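PDB 4RNL: possible galactose mutarotase from Streptomyces platensis subsp. rosaceus, which is of unknown function but probably interconverts the alpha and beta anomers of galactose or a related aldose, as aldose 1-epimerases do. Local coordinates for residues Gly226-Phe231 with Tyr241-Ala246. Sequence-based numbering, arbitrary orientation.
Sequences GTRFDF and YDHNFA
The Tyr241 ring lies between Arg228 on one face and Phe231 on the other. The guanidinium of Arg228 is stacked on it, planes 15° apart, as a cation-pi pair with CZ 4.1 Å from the Tyr241 ring centroid. From the opposite face Phe231 meets it edge-to-face, with Phe231 CZ 3.7 Å from Tyr241 CZ. At the edge of the Tyr241 ring, in its plane, sit Phe229 CD1 and Arg228 O. This aromatic cluster joins the type I beta turn Thr227 to Asp230, with Phe231 after it, to strand 242-246 and Tyr241 just before, in the beta-sheet fold of the aldose 1-epimerase family. Phe229 also turns its edge to the face of His243. Its CE1 stands over the centre of the imidazole, 3.6 Å from His243 CD2. Arg228 CG lies over the centre of one face of the Phe229 ring, and Tyr207 of strand 206-208 stacks on Phe229. The Arg228 chain bends at chi3 (-65°), which turns NE toward the Tyr241 ring; the hydrogen bond from NH1 to Ala240 O probably helps hold the guanidinium flat. Tyr241 OH donates a hydrogen bond to Arg228 O, 2.5 Å away, with a C=O...donor angle of 147°. Arg235 NH2 is hydrogen-bonded to Tyr241 OH and Arg235 NH1 to Arg228 O, so the carbonyl has two donors. A leucine in place of Tyr241 would probably leave Arg228 without its stacking partner, Arg228 O with one donor fewer and the edge of Phe231 without an aromatic face. The side chains of Phe245 and Phe231 cross at about a right angle, with Phe245 CZ 4.0 Å from Phe231 CD2. Phe245 CE2 also packs against Phe229 CB at 3.9 Å and meets Phe229 O, in the ring plane, at 3.2 Å.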
loop_
_atom_site.group_PDB
_atom_site.type_symbol
_atom_site.label_atom_id
_atom_site.label_comp_id
_atom_site.label_asym_id
_atom_site.label_seq_id
_atom_site.Cartn_x
_atom_site.Cartn_y
_atom_site.Cartn_z
ATOM N N GLY A 226 -5.683 -4.905 -26.184
ATOM C CA GLY A 226 -4.781 -4.489 -27.247
ATOM C C GLY A 226 -3.599 -3.656 -26.781
ATOM O O GLY A 226 -2.747 -3.275 -27.590
ATOM N N THR A 227 -3.537 -3.376 -25.483
ATOM C CA THR A 227 -2.458 -2.565 -24.931
ATOM C C THR A 227 -1.565 -3.378 -23.994
ATOM O O THR A 227 -1.888 -4.511 -23.619
ATOM C CB THR A 227 -2.997 -1.397 -24.088
ATOM O OG1 THR A 227 -3.441 -1.906 -22.821
ATOM C CG2 THR A 227 -4.155 -0.679 -24.785
ATOM N N ARG A 228 -0.458 -2.772 -23.585
ATOM C CA ARG A 228 0.463 -3.412 -22.648
ATOM C C ARG A 228 -0.139 -3.516 -21.246
ATOM O O ARG A 228 0.467 -4.114 -20.346
ATOM C CB ARG A 228 1.782 -2.621 -22.599
ATOM C CG ARG A 228 1.645 -1.238 -21.935
ATOM C CD ARG A 228 2.911 -0.393 -22.118
ATOM N NE ARG A 228 4.013 -1.018 -21.404
ATOM C CZ ARG A 228 4.343 -0.742 -20.146
ATOM N NH1 ARG A 228 5.351 -1.378 -19.584
ATOM N NH2 ARG A 228 3.687 0.181 -19.461
ATOM N N PHE A 229 -1.330 -2.950 -21.047
ATOM C CA PHE A 229 -1.943 -2.968 -19.714
ATOM C C PHE A 229 -2.957 -4.099 -19.546
ATOM O O PHE A 229 -3.644 -4.183 -18.530
ATOM C CB PHE A 229 -2.579 -1.606 -19.407
ATOM C CG PHE A 229 -1.629 -0.459 -19.601
ATOM C CD1 PHE A 229 -0.711 -0.130 -18.609
ATOM C CD2 PHE A 229 -1.623 0.263 -20.787
ATOM C CE1 PHE A 229 0.179 0.920 -18.786
ATOM C CE2 PHE A 229 -0.734 1.317 -20.977
ATOM C CZ PHE A 229 0.170 1.645 -19.975
ATOM N N ASP A 230 -3.040 -4.979 -20.539
ATOM C CA ASP A 230 -3.965 -6.110 -20.459
ATOM C C ASP A 230 -3.394 -7.236 -19.592
ATOM O O ASP A 230 -2.487 -7.964 -20.018
ATOM C CB ASP A 230 -4.306 -6.634 -21.864
ATOM C CG ASP A 230 -5.500 -7.585 -21.872
ATOM O OD1 ASP A 230 -5.960 -7.988 -20.779
ATOM O OD2 ASP A 230 -5.980 -7.943 -22.979
ATOM N N PHE A 231 -3.923 -7.361 -18.376
ATOM C CA PHE A 231 -3.565 -8.439 -17.443
ATOM C C PHE A 231 -4.782 -9.304 -17.143
ATOM O O PHE A 231 -4.850 -9.960 -16.097
ATOM C CB PHE A 231 -3.023 -7.878 -16.111
ATOM C CG PHE A 231 -1.612 -7.342 -16.189
ATOM C CD1 PHE A 231 -0.521 -8.197 -16.059
ATOM C CD2 PHE A 231 -1.372 -5.975 -16.341
ATOM C CE1 PHE A 231 0.785 -7.707 -16.116
ATOM C CE2 PHE A 231 -0.068 -5.476 -16.401
ATOM C CZ PHE A 231 1.016 -6.342 -16.284
ATOM N N TYR A 241 5.707 -0.353 -14.963
ATOM C CA TYR A 241 4.374 0.204 -14.755
ATOM C C TYR A 241 4.385 1.178 -13.592
ATOM O O TYR A 241 5.158 1.032 -12.642
ATOM C CB TYR A 241 3.343 -0.912 -14.485
ATOM C CG TYR A 241 3.141 -1.830 -15.670
ATOM C CD1 TYR A 241 2.202 -1.526 -16.648
ATOM C CD2 TYR A 241 3.893 -2.988 -15.812
ATOM C CE1 TYR A 241 2.020 -2.350 -17.751
ATOM C CE2 TYR A 241 3.721 -3.829 -16.913
ATOM C CZ TYR A 241 2.781 -3.499 -17.877
ATOM O OH TYR A 241 2.598 -4.323 -18.970
ATOM N N ASP A 242 3.529 2.187 -13.683
ATOM C CA ASP A 242 3.212 3.053 -12.560
ATOM C C ASP A 242 1.835 3.598 -12.889
ATOM O O ASP A 242 1.675 4.781 -13.199
ATOM C CB ASP A 242 4.235 4.180 -12.433
ATOM C CG ASP A 242 4.033 5.014 -11.181
ATOM O OD1 ASP A 242 3.180 4.638 -10.338
ATOM O OD2 ASP A 242 4.733 6.044 -11.035
ATOM N N HIS A 243 0.851 2.702 -12.861
ATOM C CA HIS A 243 -0.467 2.968 -13.432
ATOM C C HIS A 243 -1.575 2.419 -12.562
ATOM O O HIS A 243 -1.423 1.367 -11.937
ATOM C CB HIS A 243 -0.568 2.325 -14.813
ATOM C CG HIS A 243 0.345 2.942 -15.824
ATOM N ND1 HIS A 243 1.682 2.620 -15.906
ATOM C CD2 HIS A 243 0.120 3.879 -16.773
ATOM C CE1 HIS A 243 2.241 3.319 -16.880
ATOM N NE2 HIS A 243 1.312 4.089 -17.426
ATOM N N ASN A 244 -2.689 3.147 -12.525
ATOM C CA ASN A 244 -3.890 2.710 -11.836
ATOM C C ASN A 244 -4.773 1.899 -12.773
ATOM O O ASN A 244 -5.022 2.304 -13.915
ATOM C CB ASN A 244 -4.674 3.935 -11.332
ATOM C CG ASN A 244 -6.033 3.565 -10.752
ATOM O OD1 ASN A 244 -6.129 3.102 -9.611
ATOM N ND2 ASN A 244 -7.094 3.789 -11.530
ATOM N N PHE A 245 -5.249 0.759 -12.282
ATOM C CA PHE A 245 -6.237 -0.047 -12.993
ATOM C C PHE A 245 -7.625 0.160 -12.381
ATOM O O PHE A 245 -7.772 0.211 -11.164
ATOM C CB PHE A 245 -5.828 -1.529 -12.949
ATOM C CG PHE A 245 -4.591 -1.824 -13.748
ATOM C CD1 PHE A 245 -3.330 -1.557 -13.226
ATOM C CD2 PHE A 245 -4.692 -2.305 -15.048
ATOM C CE1 PHE A 245 -2.186 -1.792 -13.968
ATOM C CE2 PHE A 245 -3.550 -2.546 -15.799
ATOM C CZ PHE A 245 -2.302 -2.286 -15.270
ATOM N N ALA A 246 -8.638 0.296 -13.235
ATOM C CA ALA A 246 -10.021 0.382 -12.782
ATOM C C ALA A 246 -10.552 -1.039 -12.613
ATOM O O ALA A 246 -10.865 -1.724 -13.590
ATOM C CB ALA A 246 -10.865 1.163 -13.802
#